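Local coordinates for ABC transporter periplasmic peptide-binding protein (Pseudoalteromonas, PDB 4QFL) that binds dipeptides such as Ala-Phe in the periplasm, probably to deliver them to an ABC transporter for import, at residues T288-I292 and S336-S342; N291-F297 and P499-H505; C463-F467 and A490-I494. All coordinates share one frame; numbering follows the deposited sequence.

Contact 1: T288-I292 and S336-S342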
loop_
_atom_site.group_PDB
_atom_site.type_symbol
_atom_site.label_atom_id
_atom_site.label_comp_id
_atom_site.label_asym_id
_atom_site.label_seq_id
_atom_site.Cartn_x
_atom_site.Cartn_y
_atom_site.Cartn_z
ATOM N N THR A 288 6.188 -0.876 -15.426
ATOM C CA THR A 288 7.013 -0.168 -14.465
ATOM C C THR A 288 6.130 0.353 -13.335
ATOM O O THR A 288 4.945 0.640 -13.542
ATOM C CB THR A 288 7.756 1.007 -15.109
ATOM O OG1 THR A 288 8.551 1.648 -14.110
ATOM C CG2 THR A 288 6.780 2.019 -15.661
ATOM N N ASN A 289 6.698 0.480 -12.141
ATOM C CA ASN A 289 5.892 0.805 -10.970
ATOM C C ASN A 289 6.746 1.384 -9.847
ATOM O O ASN A 289 7.886 0.976 -9.644
ATOM C CB ASN A 289 5.123 -0.446 -10.518
ATOM C CG ASN A 289 4.364 -0.237 -9.227
ATOM O OD1 ASN A 289 4.936 -0.347 -8.141
ATOM N ND2 ASN A 289 3.064 0.031 -9.331
ATOM N N LEU A 290 6.191 2.358 -9.143
ATOM C CA LEU A 290 6.872 2.986 -8.021
ATOM C C LEU A 290 6.791 2.079 -6.796
ATOM O O LEU A 290 5.743 1.947 -6.171
ATOM C CB LEU A 290 6.207 4.314 -7.707
ATOM C CG LEU A 290 6.274 5.437 -8.732
ATOM C CD1 LEU A 290 5.243 6.490 -8.378
ATOM C CD2 LEU A 290 7.685 6.027 -8.770
ATOM N N ASN A 291 7.893 1.430 -6.467
ATOM C CA ASN A 291 7.916 0.550 -5.317
ATOM C C ASN A 291 9.326 0.402 -4.813
ATOM O O ASN A 291 10.280 0.715 -5.520
ATOM C CB ASN A 291 7.332 -0.823 -5.661
ATOM C CG ASN A 291 8.159 -1.574 -6.684
ATOM O OD1 ASN A 291 7.899 -1.509 -7.890
ATOM N ND2 ASN A 291 9.150 -2.303 -6.211
ATOM N N ILE A 292 9.453 -0.054 -3.575
ATOM C CA ILE A 292 10.755 -0.385 -3.016
ATOM C C ILE A 292 10.662 -1.625 -2.153
ATOM O O ILE A 292 9.724 -1.779 -1.376
ATOM C CB ILE A 292 11.307 0.760 -2.174
ATOM C CG1 ILE A 292 12.665 0.366 -1.569
ATOM C CG2 ILE A 292 10.289 1.176 -1.129
ATOM C CD1 ILE A 292 13.807 0.386 -2.564
ATOM N N SER A 336 18.664 4.164 -3.861
ATOM C CA SER A 336 18.069 5.033 -2.862
ATOM C C SER A 336 16.793 4.331 -2.450
ATOM O O SER A 336 16.398 3.373 -3.099
ATOM C CB SER A 336 17.728 6.384 -3.479
ATOM O OG SER A 336 16.908 7.129 -2.596
ATOM N N ILE A 337 16.134 4.781 -1.387
ATOM C CA ILE A 337 14.819 4.221 -1.083
ATOM C C ILE A 337 13.828 4.490 -2.237
ATOM O O ILE A 337 12.938 3.677 -2.525
ATOM C CB ILE A 337 14.257 4.696 0.294
ATOM C CG1 ILE A 337 13.015 3.872 0.657
ATOM C CG2 ILE A 337 13.932 6.185 0.286
ATOM C CD1 ILE A 337 12.435 4.147 2.013
ATOM N N LEU A 338 14.007 5.612 -2.922
ATOM C CA LEU A 338 13.104 5.989 -4.000
ATOM C C LEU A 338 13.473 5.276 -5.286
ATOM O O LEU A 338 14.651 5.195 -5.625
ATOM C CB LEU A 338 13.151 7.507 -4.239
ATOM C CG LEU A 338 12.609 8.395 -3.119
ATOM C CD1 LEU A 338 12.601 9.883 -3.519
ATOM C CD2 LEU A 338 11.227 7.924 -2.702
ATOM N N PRO A 339 12.465 4.761 -6.012
ATOM C CA PRO A 339 12.704 4.174 -7.336
ATOM C C PRO A 339 13.142 5.273 -8.294
ATOM O O PRO A 339 12.802 6.432 -8.063
ATOM C CB PRO A 339 11.330 3.624 -7.728
ATOM C CG PRO A 339 10.350 4.422 -6.923
ATOM C CD PRO A 339 11.042 4.709 -5.627
ATOM N N PRO A 340 13.901 4.924 -9.344
ATOM C CA PRO A 340 14.468 5.929 -10.247
ATOM C C PRO A 340 13.412 6.689 -11.023
ATOM O O PRO A 340 13.747 7.708 -11.616
ATOM C CB PRO A 340 15.339 5.098 -11.200
ATOM C CG PRO A 340 14.774 3.729 -11.136
ATOM C CD PRO A 340 14.312 3.562 -9.713
ATOM N N THR A 341 12.165 6.214 -11.000
ATOM C CA THR A 341 11.068 6.902 -11.672
ATOM C C THR A 341 10.363 7.932 -10.791
ATOM O O THR A 341 9.493 8.661 -11.258
ATOM C CB THR A 341 10.020 5.916 -12.222
ATOM O OG1 THR A 341 9.735 4.918 -11.239
ATOM C CG2 THR A 341 10.529 5.238 -13.496
ATOM N N SER A 342 10.745 7.997 -9.517
ATOM C CA SER A 342 10.237 9.028 -8.623
ATOM C C SER A 342 10.877 10.367 -8.989
ATOM O O SER A 342 12.082 10.432 -9.248
ATOM C CB SER A 342 10.549 8.676 -7.167
ATOM O OG SER A 342 10.229 9.741 -6.297
#

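Contact 2: N291-F297 and P499-H505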
loop_
_atom_site.group_PDB
_atom_site.type_symbol
_atom_site.label_atom_id
_atom_site.label_comp_id
_atom_site.label_asym_id
_atom_site.label_seq_id
_atom_site.Cartn_x
_atom_site.Cartn_y
_atom_site.Cartn_z
ATOM N N ASN A 291 7.893 1.430 -6.467
ATOM C CA ASN A 291 7.916 0.550 -5.317
ATOM C C ASN A 291 9.326 0.402 -4.813
ATOM O O ASN A 291 10.280 0.715 -5.520
ATOM C CB ASN A 291 7.332 -0.823 -5.661
ATOM C CG ASN A 291 8.159 -1.574 -6.684
ATOM O OD1 ASN A 291 7.899 -1.509 -7.890
ATOM N ND2 ASN A 291 9.150 -2.303 -6.211
ATOM N N ILE A 292 9.453 -0.054 -3.575
ATOM C CA ILE A 292 10.755 -0.385 -3.016
ATOM C C ILE A 292 10.662 -1.625 -2.153
ATOM O O ILE A 292 9.724 -1.779 -1.376
ATOM C CB ILE A 292 11.307 0.760 -2.174
ATOM C CG1 ILE A 292 12.665 0.366 -1.569
ATOM C CG2 ILE A 292 10.289 1.176 -1.129
ATOM C CD1 ILE A 292 13.807 0.386 -2.564
ATOM N N GLY A 293 11.616 -2.531 -2.335
ATOM C CA GLY A 293 11.796 -3.667 -1.453
ATOM C C GLY A 293 13.067 -3.444 -0.645
ATOM O O GLY A 293 14.135 -3.134 -1.204
ATOM N N TYR A 294 12.953 -3.599 0.673
ATOM C CA TYR A 294 14.046 -3.306 1.613
ATOM C C TYR A 294 14.216 -4.378 2.702
ATOM O O TYR A 294 13.351 -5.232 2.917
ATOM C CB TYR A 294 13.843 -1.930 2.272
ATOM C CG TYR A 294 12.495 -1.805 2.945
ATOM C CD1 TYR A 294 12.184 -2.566 4.066
ATOM C CD2 TYR A 294 11.524 -0.950 2.450
ATOM C CE1 TYR A 294 10.944 -2.477 4.673
ATOM C CE2 TYR A 294 10.286 -0.859 3.051
ATOM C CZ TYR A 294 10.002 -1.629 4.155
ATOM O OH TYR A 294 8.777 -1.537 4.750
ATOM N N TRP A 295 15.352 -4.323 3.382
ATOM C CA TRP A 295 15.588 -5.109 4.590
ATOM C C TRP A 295 15.539 -4.147 5.774
ATOM O O TRP A 295 16.440 -3.317 5.955
ATOM C CB TRP A 295 16.971 -5.753 4.511
ATOM C CG TRP A 295 17.315 -6.758 5.579
ATOM C CD1 TRP A 295 16.455 -7.499 6.324
ATOM C CD2 TRP A 295 18.632 -7.138 5.983
ATOM N NE1 TRP A 295 17.157 -8.314 7.179
ATOM C CE2 TRP A 295 18.495 -8.110 6.986
ATOM C CE3 TRP A 295 19.912 -6.744 5.592
ATOM C CZ2 TRP A 295 19.589 -8.703 7.605
ATOM C CZ3 TRP A 295 21.002 -7.329 6.208
ATOM C CH2 TRP A 295 20.832 -8.298 7.206
ATOM N N ALA A 296 14.480 -4.236 6.564
ATOM C CA ALA A 296 14.324 -3.331 7.690
ATOM C C ALA A 296 14.874 -3.943 8.968
ATOM O O ALA A 296 14.626 -5.105 9.253
ATOM C CB ALA A 296 12.864 -2.962 7.872
ATOM N N PHE A 297 15.619 -3.148 9.729
ATOM C CA PHE A 297 16.083 -3.545 11.053
ATOM C C PHE A 297 15.206 -2.971 12.163
ATOM O O PHE A 297 14.763 -1.832 12.095
ATOM C CB PHE A 297 17.515 -3.076 11.259
ATOM C CG PHE A 297 18.470 -3.617 10.248
ATOM C CD1 PHE A 297 18.925 -4.918 10.339
ATOM C CD2 PHE A 297 18.909 -2.824 9.203
ATOM C CE1 PHE A 297 19.803 -5.424 9.411
ATOM C CE2 PHE A 297 19.796 -3.318 8.276
ATOM C CZ PHE A 297 20.245 -4.622 8.381
ATOM N N PRO A 499 18.138 2.711 8.804
ATOM C CA PRO A 499 17.018 2.062 9.483
ATOM C C PRO A 499 16.571 0.880 8.630
ATOM O O PRO A 499 16.227 -0.176 9.140
ATOM C CB PRO A 499 15.950 3.154 9.520
ATOM C CG PRO A 499 16.355 4.128 8.433
ATOM C CD PRO A 499 17.832 4.084 8.380
ATOM N N LEU A 500 16.590 1.067 7.319
ATOM C CA LEU A 500 16.372 -0.029 6.405
ATOM C C LEU A 500 17.328 0.118 5.231
ATOM O O LEU A 500 17.889 1.190 4.997
ATOM C CB LEU A 500 14.919 -0.067 5.932
ATOM C CG LEU A 500 14.296 1.222 5.385
ATOM C CD1 LEU A 500 14.831 1.537 3.989
ATOM C CD2 LEU A 500 12.770 1.148 5.355
ATOM N N TYR A 501 17.504 -0.971 4.497
ATOM C CA TYR A 501 18.422 -1.016 3.373
ATOM C C TYR A 501 17.634 -1.269 2.109
ATOM O O TYR A 501 17.096 -2.368 1.930
ATOM C CB TYR A 501 19.412 -2.155 3.579
ATOM C CG TYR A 501 20.374 -2.410 2.433
ATOM C CD1 TYR A 501 20.999 -1.366 1.762
ATOM C CD2 TYR A 501 20.688 -3.707 2.057
ATOM C CE1 TYR A 501 21.900 -1.618 0.727
ATOM C CE2 TYR A 501 21.577 -3.966 1.035
ATOM C CZ TYR A 501 22.179 -2.924 0.374
ATOM O OH TYR A 501 23.064 -3.212 -0.641
ATOM N N PRO A 502 17.554 -0.254 1.231
ATOM C CA PRO A 502 16.887 -0.414 -0.063
ATOM C C PRO A 502 17.568 -1.519 -0.846
ATOM O O PRO A 502 18.790 -1.505 -0.980
ATOM C CB PRO A 502 17.139 0.933 -0.749
ATOM C CG PRO A 502 17.336 1.895 0.369
ATOM C CD PRO A 502 18.039 1.123 1.438
ATOM N N ILE A 503 16.803 -2.478 -1.345
ATOM C CA ILE A 503 17.408 -3.562 -2.096
ATOM C C ILE A 503 17.147 -3.416 -3.582
ATOM O O ILE A 503 18.085 -3.310 -4.359
ATOM C CB ILE A 503 16.950 -4.930 -1.597
ATOM C CG1 ILE A 503 17.546 -5.179 -0.209
ATOM C CG2 ILE A 503 17.389 -6.012 -2.560
ATOM C CD1 ILE A 503 16.618 -5.893 0.720
ATOM N N ALA A 504 15.878 -3.370 -3.969
ATOM C CA ALA A 504 15.521 -3.377 -5.379
ATOM C C ALA A 504 14.131 -2.812 -5.631
ATOM O O ALA A 504 13.346 -2.610 -4.716
ATOM C CB ALA A 504 15.602 -4.783 -5.916
ATOM N N HIS A 505 13.831 -2.575 -6.898
ATOM C CA HIS A 505 12.500 -2.174 -7.303
ATOM C C HIS A 505 11.997 -3.192 -8.316
ATOM O O HIS A 505 12.683 -3.469 -9.301
ATOM C CB HIS A 505 12.543 -0.777 -7.917
ATOM C CG HIS A 505 13.298 0.219 -7.090
ATOM N ND1 HIS A 505 14.593 0.590 -7.370
ATOM C CD2 HIS A 505 12.938 0.915 -5.988
ATOM C CE1 HIS A 505 14.998 1.480 -6.480
ATOM N NE2 HIS A 505 14.012 1.691 -5.630
#

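Contact 3: C463-F467 and A490-I494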
loop_
_atom_site.group_PDB
_atom_site.type_symbol
_atom_site.label_atom_id
_atom_site.label_comp_id
_atom_site.label_asym_id
_atom_site.label_seq_id
_atom_site.Cartn_x
_atom_site.Cartn_y
_atom_site.Cartn_z
ATOM N N CYS A 463 12.041 6.051 15.215
ATOM C CA CYS A 463 11.539 7.404 15.351
ATOM C C CYS A 463 12.716 8.365 15.414
ATOM O O CYS A 463 13.451 8.391 16.394
ATOM C CB CYS A 463 10.660 7.536 16.588
ATOM S SG CYS A 463 10.010 9.199 16.842
ATOM N N ASN A 464 12.894 9.136 14.345
ATOM C CA ASN A 464 13.978 10.110 14.248
ATOM C C ASN A 464 13.380 11.477 13.924
ATOM O O ASN A 464 13.070 11.784 12.768
ATOM C CB ASN A 464 14.984 9.667 13.177
ATOM C CG ASN A 464 16.220 10.548 13.123
ATOM O OD1 ASN A 464 16.136 11.760 13.269
ATOM N ND2 ASN A 464 17.377 9.934 12.912
ATOM N N PRO A 465 13.172 12.299 14.960
ATOM C CA PRO A 465 12.516 13.594 14.734
ATOM C C PRO A 465 13.280 14.486 13.742
ATOM O O PRO A 465 12.691 15.304 13.048
ATOM C CB PRO A 465 12.480 14.211 16.140
ATOM C CG PRO A 465 12.460 13.006 17.075
ATOM C CD PRO A 465 13.356 12.000 16.395
ATOM N N GLU A 466 14.592 14.309 13.684
ATOM C CA GLU A 466 15.439 15.028 12.754
ATOM C C GLU A 466 15.052 14.708 11.309
ATOM O O GLU A 466 14.920 15.603 10.478
ATOM C CB GLU A 466 16.893 14.670 13.034
ATOM C CG GLU A 466 17.441 15.294 14.334
ATOM C CD GLU A 466 16.835 14.739 15.645
ATOM O OE1 GLU A 466 16.620 15.557 16.573
ATOM O OE2 GLU A 466 16.609 13.503 15.771
ATOM N N PHE A 467 14.859 13.426 11.037
ATOM C CA PHE A 467 14.367 12.932 9.751
ATOM C C PHE A 467 12.987 13.516 9.451
ATOM O O PHE A 467 12.741 14.019 8.361
ATOM C CB PHE A 467 14.309 11.394 9.794
ATOM C CG PHE A 467 13.701 10.768 8.574
ATOM C CD1 PHE A 467 14.413 10.675 7.395
ATOM C CD2 PHE A 467 12.418 10.256 8.614
ATOM C CE1 PHE A 467 13.846 10.089 6.284
ATOM C CE2 PHE A 467 11.855 9.678 7.506
ATOM C CZ PHE A 467 12.562 9.598 6.350
ATOM N N ALA A 490 16.681 13.635 2.840
ATOM C CA ALA A 490 16.004 12.503 3.456
ATOM C C ALA A 490 16.569 11.182 2.952
ATOM O O ALA A 490 16.782 10.243 3.726
ATOM C CB ALA A 490 14.512 12.572 3.198
ATOM N N GLN A 491 16.795 11.099 1.646
ATOM C CA GLN A 491 17.324 9.876 1.065
ATOM C C GLN A 491 18.711 9.600 1.619
ATOM O O GLN A 491 19.061 8.454 1.906
ATOM C CB GLN A 491 17.367 9.966 -0.459
ATOM C CG GLN A 491 16.008 9.938 -1.095
ATOM C CD GLN A 491 16.034 10.331 -2.552
ATOM O OE1 GLN A 491 16.225 9.491 -3.422
ATOM N NE2 GLN A 491 15.833 11.606 -2.827
ATOM N N SER A 492 19.499 10.657 1.771
ATOM C CA SER A 492 20.857 10.527 2.291
ATOM C C SER A 492 20.896 10.001 3.730
ATOM O O SER A 492 21.729 9.149 4.078
ATOM C CB SER A 492 21.584 11.862 2.198
ATOM O OG SER A 492 21.813 12.192 0.845
ATOM N N MET A 493 19.989 10.515 4.554
ATOM C CA MET A 493 19.935 10.154 5.961
ATOM C C MET A 493 19.599 8.681 6.113
ATOM O O MET A 493 20.183 7.979 6.934
ATOM C CB MET A 493 18.914 11.023 6.694
ATOM C CG MET A 493 19.052 10.970 8.204
ATOM S SD MET A 493 17.947 12.074 9.100
ATOM C CE MET A 493 18.512 13.662 8.525
ATOM N N ILE A 494 18.665 8.210 5.296
ATOM C CA ILE A 494 18.270 6.816 5.333
ATOM C C ILE A 494 19.469 5.903 5.044
ATOM O O ILE A 494 19.634 4.865 5.682
ATOM C CB ILE A 494 17.110 6.568 4.362
ATOM C CG1 ILE A 494 15.861 7.297 4.864
ATOM C CG2 ILE A 494 16.855 5.082 4.207
ATOM C CD1 ILE A 494 14.687 7.317 3.875
#

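Contact 1: T288-I292 and S336-S342
Ser342 N bonds Pro339 O at 3.0 Å and closes a type I turn whose two end residues both touch CD2 of Leu290. Leu290 works through this one branch: CD2 is set 3.6 Å from CG of the Pro339 ring, which the leucine crosses at about a right angle. The same methyl lies 3.4 Å from Thr341 OG1, the turn having carried Thr341 up to the leucine. At the more exposed end Thr288 and Thr341 slide past each other, while Thr288 OG1 bonds a glycerol, probably from the crystallisation liquor. This is where the strand 291-297 of the periplasmic binding-protein fold receives the loop that follows strand 332-333; the backbones of Ile292 and Leu290 bond to Trp433 and Ala435, and Trp433 lines the dipeptide pocket. Farther along, the carbonyl oxygen of Ile337 is pressed into the flank of Ile292: it lies 3.4 Å from Ile292 CB and 3.4 Å from Ile292 CD1, with CG1 of the same side chain filling the span between them. It is buried with no hydrogen-bond partner in the model, and its near neighbours across the contact are carbons of Ile292. The fold-back of Ile292 comes from its torsions: CG1 stands anti to the backbone N (chi1 179°), and a bend at chi2 (75°) brings CD1 round to the oxygen. The two isoleucine side chains cross at about a right angle, with Ile292 CG1 4.2 Å from Ile337 CG1. Upstream, Ser336 OG accepts from Leu338 N at 3.3 Å, an ST turn that shapes the loop around Ile337, and OG is also bonded to Gln491.

Contact 2: N291-F297 and P499-H505
Tyr294 and Leu500 both hold their CG between backbone N and carbonyl carbon (chi1 55° and 51°), which stands the two side chains up on the same face of an antiparallel ladder. Leu500 CD2 therefore sits 3.7 Å from the centroid of the Tyr294 ring, only 8° off the ring normal, a CH-pi contact. The ladder pairs strand 291-297 with the start of strand 500-513 and contains a classic beta bulge: Ile503 and Ala504 both face Gly293. Gly293 O takes two N-H groups, Ile503 N at 2.8 Å and the longer Ala504 N, while Gly293 N returns a bond of 2.9 Å to Ala504 O. Beyond the bulge, Trp295 and Tyr501 form a hydrogen-bonded pair in which each backbone N-H reaches the other's carbonyl. Pro502, which has no N-H to give, falls in a non-hydrogen-bonded pair with Tyr294. Its CB meets Ile292 CD1 at 3.8 Å on the face that also carries Ala296 and Leu500. The opposite face bears Trp295 and Tyr501, and there helix 307-314 packs on both through Leu313 and Val314. Ile503 turns its CD1 back over the strand, 3.8 Å from Trp295 CB. Strand 428-434 pairs on the far edge of 291-297 and carries Leu431 and Trp433 of the dipeptide pocket; the Tyr294 side chain comes within about 4 Å (nearest atoms) of the bound phenylalanine. Phe297 CE1 lies over one face of the Trp295 ring, offset toward its rim, and Phe297 N reaches Pro499 O at 3.1 Å.

Contact 3: C463-F467 and A490-I494
Asn464, which follows Cys463 of the disulfide to Cys450, touches the neighbouring helix lightly, its ND2 4.4 Å from Met493 SD. It is the N-cap of helix 465-475, and its OD1 accepts from Phe467 N at 3.1 Å, with the donor well above the plane of the amide. Glu466 comes next and meets the sulfur only with its backbone, while its side chain turns away from helix 480-497 and curls back toward Asn464. Phe467 carries most of the contact. Helices 465-475 and 480-497 follow each other in the chain and meet here, the first turn of one against the later part of the other. With CG anti to the backbone N (chi1 175°), the Phe467 ring swings out from its own helix until CE1 reaches Ala490 and Ile494. Met493 approaches from the side: its extended chain (chi2 176°) carries SD to 3.7 Å from Phe467 CA and 3.8 Å from Phe467 CB, and the last torsion only turns the terminal methyl aside. This is a Met-aromatic contact at the ring edge, SD being 5.4 Å from the centroid and 85° off the ring normal. The leading edge of the ring dips between two residues one helical turn apart. Phe467 CE1 lies 4.0 Å from Ala490 CB and 3.7 Å from Ile494 CG1, while Ala490 O, which takes the helical bond from Ile494 N, sits near the ring plane. Trp462, Phe444 and Leu448 also pack against Phe467.

How the contacts relate
Contacts 1 and 2 share Asn291 and Ile292 on strand 291-297 and lie about 11 Å apart, centre to centre. The 336-342 loop rests on both, for Ile337 and Pro339 reach Pro502 and His505 of strand 500-513. Contact 3 lies about 15 Å from contact 2 and 18 Å from contact 1, between centres. Along the chain contact 1 closes before contact 3 opens, and contact 3 comes between the two strands of contact 2. Its helix 480-497 runs into strand 500-513, with Ile494 touching Pro499 and Leu500, while Gln491 bonds Ser336 of contact 1. Direct contacts thus join loop, strands and helix, with contact 2 near the dipeptide pocket and contact 3 farther out.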